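Local structure of transcriptional regulator, IclR family (5TJJ) at residues L83-V86 with Y87-A90; L185-V188 with R189-Y193. The protein probably binds DNA and acts as a transcription regulator of the IclR family, pairing a helix-turn-helix domain with a GAF-like C-terminal domain. One frame throughout, in Å; residues are numbered along the deposited sequence.

Contact 1: residues L83-V86 with Y87-A90; sequences LNDV and YAHA
Y87 is the second residue of helix 86-101, and its CB lies 4.0 Å from OD1 of D85, the N-cap residue. Its ring stays on the side of V86, with CD1 4.3 Å from V86 CB, and its OH reaches a weak hydrogen bond with K109 NZ. A88 N is the amide that is capped: it donates to D85 OD1 over 3.3 Å in a nearly straight bond (174°), a side-chain N-cap made possible because D85 CG sits between its own backbone N and carbonyl carbon (chi1 75°). A88 CB rests 3.4 Å from D85 O. H89 closes the first main-chain bond, H89 N to D85 O at 3.1 Å, and turns its imidazole back toward N84. There NE2 lies 3.3 Å from N84 CB, while N84 O approaches the ring edge near its plane. A90 N then donates to V86 O over 2.7 Å, and the regular helical pattern is under way. The whole turn marks where the chain leaves helix 73-83 and enters helix 86-101, with V86 packed on I74 and H89 on P71 of the second subunit.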
loop_
_atom_site.group_PDB
_atom_site.type_symbol
_atom_site.label_atom_id
_atom_site.label_comp_id
_atom_site.label_asym_id
_atom_site.label_seq_id
_atom_site.Cartn_x
_atom_site.Cartn_y
_atom_site.Cartn_z
ATOM N N LEU A 83 -7.946 -3.400 -4.532
ATOM C CA LEU A 83 -8.806 -4.555 -4.316
ATOM C C LEU A 83 -9.582 -4.477 -2.991
ATOM O O LEU A 83 -10.793 -4.609 -2.973
ATOM C CB LEU A 83 -7.962 -5.836 -4.334
ATOM C CG LEU A 83 -8.790 -7.136 -4.346
ATOM C CD1 LEU A 83 -9.551 -7.312 -5.656
ATOM C CD2 LEU A 83 -7.890 -8.325 -4.064
ATOM N N ASN A 84 -8.842 -4.290 -1.901
ATOM C CA ASN A 84 -9.380 -4.127 -0.564
ATOM C C ASN A 84 -8.506 -3.152 0.199
ATOM O O ASN A 84 -7.349 -3.458 0.493
ATOM C CB ASN A 84 -9.371 -5.461 0.195
ATOM C CG ASN A 84 -10.472 -6.408 -0.258
ATOM O OD1 ASN A 84 -11.632 -6.038 -0.363
ATOM N ND2 ASN A 84 -10.098 -7.642 -0.516
ATOM N N ASP A 85 -9.052 -1.998 0.562
ATOM C CA ASP A 85 -8.246 -1.022 1.257
ATOM C C ASP A 85 -8.223 -1.349 2.759
ATOM O O ASP A 85 -8.794 -2.365 3.186
ATOM C CB ASP A 85 -8.637 0.411 0.865
ATOM C CG ASP A 85 -9.932 0.886 1.475
ATOM O OD1 ASP A 85 -10.701 0.099 2.059
ATOM O OD2 ASP A 85 -10.166 2.112 1.364
ATOM N N VAL A 86 -7.511 -0.544 3.543
ATOM C CA VAL A 86 -7.317 -0.835 4.972
ATOM C C VAL A 86 -8.651 -0.939 5.715
ATOM O O VAL A 86 -8.845 -1.837 6.525
ATOM C CB VAL A 86 -6.388 0.211 5.632
ATOM C CG1 VAL A 86 -6.382 0.089 7.147
ATOM C CG2 VAL A 86 -4.977 0.042 5.089
ATOM N N TYR A 87 -9.586 -0.061 5.389
ATOM C CA TYR A 87 -10.869 -0.018 6.085
ATOM C C TYR A 87 -11.627 -1.339 5.799
ATOM O O TYR A 87 -12.107 -1.967 6.724
ATOM C CB TYR A 87 -11.678 1.255 5.721
ATOM C CG TYR A 87 -11.074 2.597 6.226
ATOM C CD1 TYR A 87 -9.676 2.836 6.277
ATOM C CD2 TYR A 87 -11.899 3.650 6.614
ATOM C CE1 TYR A 87 -9.152 4.056 6.711
ATOM C CE2 TYR A 87 -11.373 4.865 7.053
ATOM C CZ TYR A 87 -10.006 5.059 7.101
ATOM O OH TYR A 87 -9.493 6.262 7.532
ATOM N N ALA A 88 -11.654 -1.779 4.539
ATOM C CA ALA A 88 -12.190 -3.118 4.153
ATOM C C ALA A 88 -11.583 -4.286 4.938
ATOM O O ALA A 88 -12.306 -5.155 5.434
ATOM C CB ALA A 88 -12.013 -3.362 2.654
ATOM N N HIS A 89 -10.251 -4.302 5.044
ATOM C CA HIS A 89 -9.548 -5.311 5.855
ATOM C C HIS A 89 -9.869 -5.199 7.319
ATOM O O HIS A 89 -9.948 -6.224 8.016
ATOM C CB HIS A 89 -8.044 -5.223 5.665
ATOM C CG HIS A 89 -7.593 -5.746 4.342
ATOM N ND1 HIS A 89 -7.546 -7.092 4.061
ATOM C CD2 HIS A 89 -7.194 -5.109 3.214
ATOM C CE1 HIS A 89 -7.136 -7.264 2.823
ATOM N NE2 HIS A 89 -6.905 -6.079 2.291
ATOM N N ALA A 90 -10.008 -3.963 7.786
ATOM C CA ALA A 90 -10.395 -3.699 9.162
ATOM C C ALA A 90 -11.775 -4.285 9.416
ATOM O O ALA A 90 -11.964 -4.964 10.424
ATOM C CB ALA A 90 -10.360 -2.207 9.486
#

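Contact 2: residues L185-V188 with R189-Y193; sequences LQEV and REKGY
E187 O takes the short main-chain bond from K191 N, 2.7 Å long, and the CB of K191 lies 3.3 Å from the same oxygen. This is the last turn of helix 178-191, in the GAF-like C-terminal domain, where main-chain bonds between residues four apart carry the helix to its C-terminal end. Before it come R189 N to L185 O and E190 N to Q186 O, the latter with its donor in the carbonyl plane. After it, G192 N donates to V188 O over 2.8 Å, a bond more bent (151°) than the others. G192 is the first residue to leave helical geometry and does so with positive phi, a conformation in which the absence of a side chain avoids a clash with the carbonyl O of K191.

Side chains three and four residues apart also meet along the exposed side. K191, extended beyond CG, runs to E187 and forms a salt bridge in which NZ stands 3.2 Å from OE1, coming from above the carboxylate plane. E190, extended beyond CG, runs back beside the preceding turn, with OE1 3.7 Å from E187 CA. One residue earlier, R189 leaves with CG anti to its own N (chi1 -169°) and bends at chi3, which brings NH2 to 3.7 Å from Q186 CG, the CG lying at the edge of the guanidinium. The amide and guanidinium planes are 57° apart. NH2 also has a long, weak ion pair with E156.

L185 and V188, both buried, touch A152; L185 also meets L151 and W159, and V188 meets R148. Beyond the glycine, Y193 packs on V240 and K244 of helix 233-253, and its carbonyl O lies 3.5 Å from V188 CG2.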
loop_
_atom_site.group_PDB
_atom_site.type_symbol
_atom_site.label_atom_id
_atom_site.label_comp_id
_atom_site.label_asym_id
_atom_site.label_seq_id
_atom_site.Cartn_x
_atom_site.Cartn_y
_atom_site.Cartn_z
ATOM N N LEU A 185 -8.476 8.064 32.033
ATOM C CA LEU A 185 -7.617 8.269 30.863
ATOM C C LEU A 185 -6.203 7.751 31.127
ATOM O O LEU A 185 -5.618 7.066 30.278
ATOM C CB LEU A 185 -7.581 9.722 30.421
ATOM C CG LEU A 185 -8.880 10.287 29.850
ATOM C CD1 LEU A 185 -8.822 11.810 29.794
ATOM C CD2 LEU A 185 -9.176 9.705 28.480
ATOM N N GLN A 186 -5.664 8.051 32.304
ATOM C CA GLN A 186 -4.340 7.549 32.662
ATOM C C GLN A 186 -4.298 6.037 32.555
ATOM O O GLN A 186 -3.363 5.509 31.933
ATOM C CB GLN A 186 -3.881 8.024 34.052
ATOM C CG GLN A 186 -3.115 9.331 33.997
ATOM C CD GLN A 186 -3.182 10.179 35.271
ATOM O OE1 GLN A 186 -3.810 9.819 36.272
ATOM N NE2 GLN A 186 -2.539 11.340 35.219
ATOM N N GLU A 187 -5.300 5.347 33.111
ATOM C CA GLU A 187 -5.249 3.887 33.132
ATOM C C GLU A 187 -5.440 3.308 31.732
ATOM O O GLU A 187 -4.799 2.303 31.412
ATOM C CB GLU A 187 -6.167 3.237 34.201
ATOM C CG GLU A 187 -7.564 2.830 33.754
ATOM C CD GLU A 187 -8.331 1.980 34.777
ATOM O OE1 GLU A 187 -7.712 1.449 35.722
ATOM O OE2 GLU A 187 -9.577 1.819 34.618
ATOM N N VAL A 188 -6.269 3.937 30.892
ATOM C CA VAL A 188 -6.370 3.523 29.497
ATOM C C VAL A 188 -5.004 3.639 28.806
ATOM O O VAL A 188 -4.623 2.764 28.058
ATOM C CB VAL A 188 -7.429 4.328 28.714
ATOM C CG1 VAL A 188 -7.343 4.067 27.210
ATOM C CG2 VAL A 188 -8.831 3.995 29.168
ATOM N N ARG A 189 -4.283 4.716 29.039
ATOM C CA ARG A 189 -2.942 4.852 28.499
ATOM C C ARG A 189 -1.960 3.799 29.097
ATOM O O ARG A 189 -1.159 3.233 28.372
ATOM C CB ARG A 189 -2.446 6.286 28.711
ATOM C CG ARG A 189 -1.172 6.642 27.968
ATOM C CD ARG A 189 -0.897 8.144 28.003
ATOM N NE ARG A 189 -1.082 8.754 29.336
ATOM C CZ ARG A 189 -0.121 9.136 30.193
ATOM N NH1 ARG A 189 1.175 9.003 29.886
ATOM N NH2 ARG A 189 -0.458 9.670 31.375
ATOM N N GLU A 190 -2.028 3.536 30.400
ATOM C CA GLU A 190 -1.207 2.485 31.026
ATOM C C GLU A 190 -1.582 1.121 30.386
ATOM O O GLU A 190 -0.711 0.427 29.878
ATOM C CB GLU A 190 -1.344 2.494 32.589
ATOM C CG GLU A 190 -0.551 3.603 33.342
ATOM C CD GLU A 190 -1.004 3.913 34.813
ATOM O OE1 GLU A 190 -2.218 3.816 35.169
ATOM O OE2 GLU A 190 -0.128 4.309 35.647
ATOM N N LYS A 191 -2.880 0.792 30.314
ATOM C CA LYS A 191 -3.367 -0.586 29.943
ATOM C C LYS A 191 -3.673 -0.913 28.477
ATOM O O LYS A 191 -3.762 -2.074 28.121
ATOM C CB LYS A 191 -4.616 -0.958 30.751
ATOM C CG LYS A 191 -4.345 -1.264 32.208
ATOM C CD LYS A 191 -5.670 -1.372 32.970
ATOM C CE LYS A 191 -5.460 -1.733 34.434
ATOM N NZ LYS A 191 -6.709 -1.578 35.230
ATOM N N GLY A 192 -3.883 0.073 27.635
ATOM C CA GLY A 192 -4.138 -0.187 26.220
ATOM C C GLY A 192 -5.570 -0.562 25.825
ATOM O O GLY A 192 -5.779 -1.004 24.693
ATOM N N TYR A 193 -6.545 -0.403 26.733
ATOM C CA TYR A 193 -7.955 -0.654 26.418
ATOM C C TYR A 193 -8.835 0.098 27.374
ATOM O O TYR A 193 -8.329 0.626 28.332
ATOM C CB TYR A 193 -8.271 -2.153 26.475
ATOM C CG TYR A 193 -8.230 -2.790 27.858
ATOM C CD1 TYR A 193 -7.072 -3.371 28.356
ATOM C CD2 TYR A 193 -9.372 -2.813 28.656
ATOM C CE1 TYR A 193 -7.053 -3.942 29.631
ATOM C CE2 TYR A 193 -9.363 -3.371 29.909
ATOM C CZ TYR A 193 -8.208 -3.928 30.393
ATOM O OH TYR A 193 -8.250 -4.490 31.632
#

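Both contacts are turns at the ends of helices in the IclR C-terminal domain, contact 1 at the start of helix 86-101 and contact 2 at the finish of helix 178-191. Contact 1 comes first along the chain. Their centres lie 28 Å apart, with nearest atoms about 16 Å apart and no touch, on opposite sides of the chain's centre. Between them the chain supplies three strands of the six-stranded antiparallel sheet; strand 194-197, at an outer edge of that sheet, begins right after contact 2. Contact 1 meets the second subunit, whereas contact 2 joins helix 178-191 to strand 194-197 within its own subunit and is touched by no other chain of the assembly.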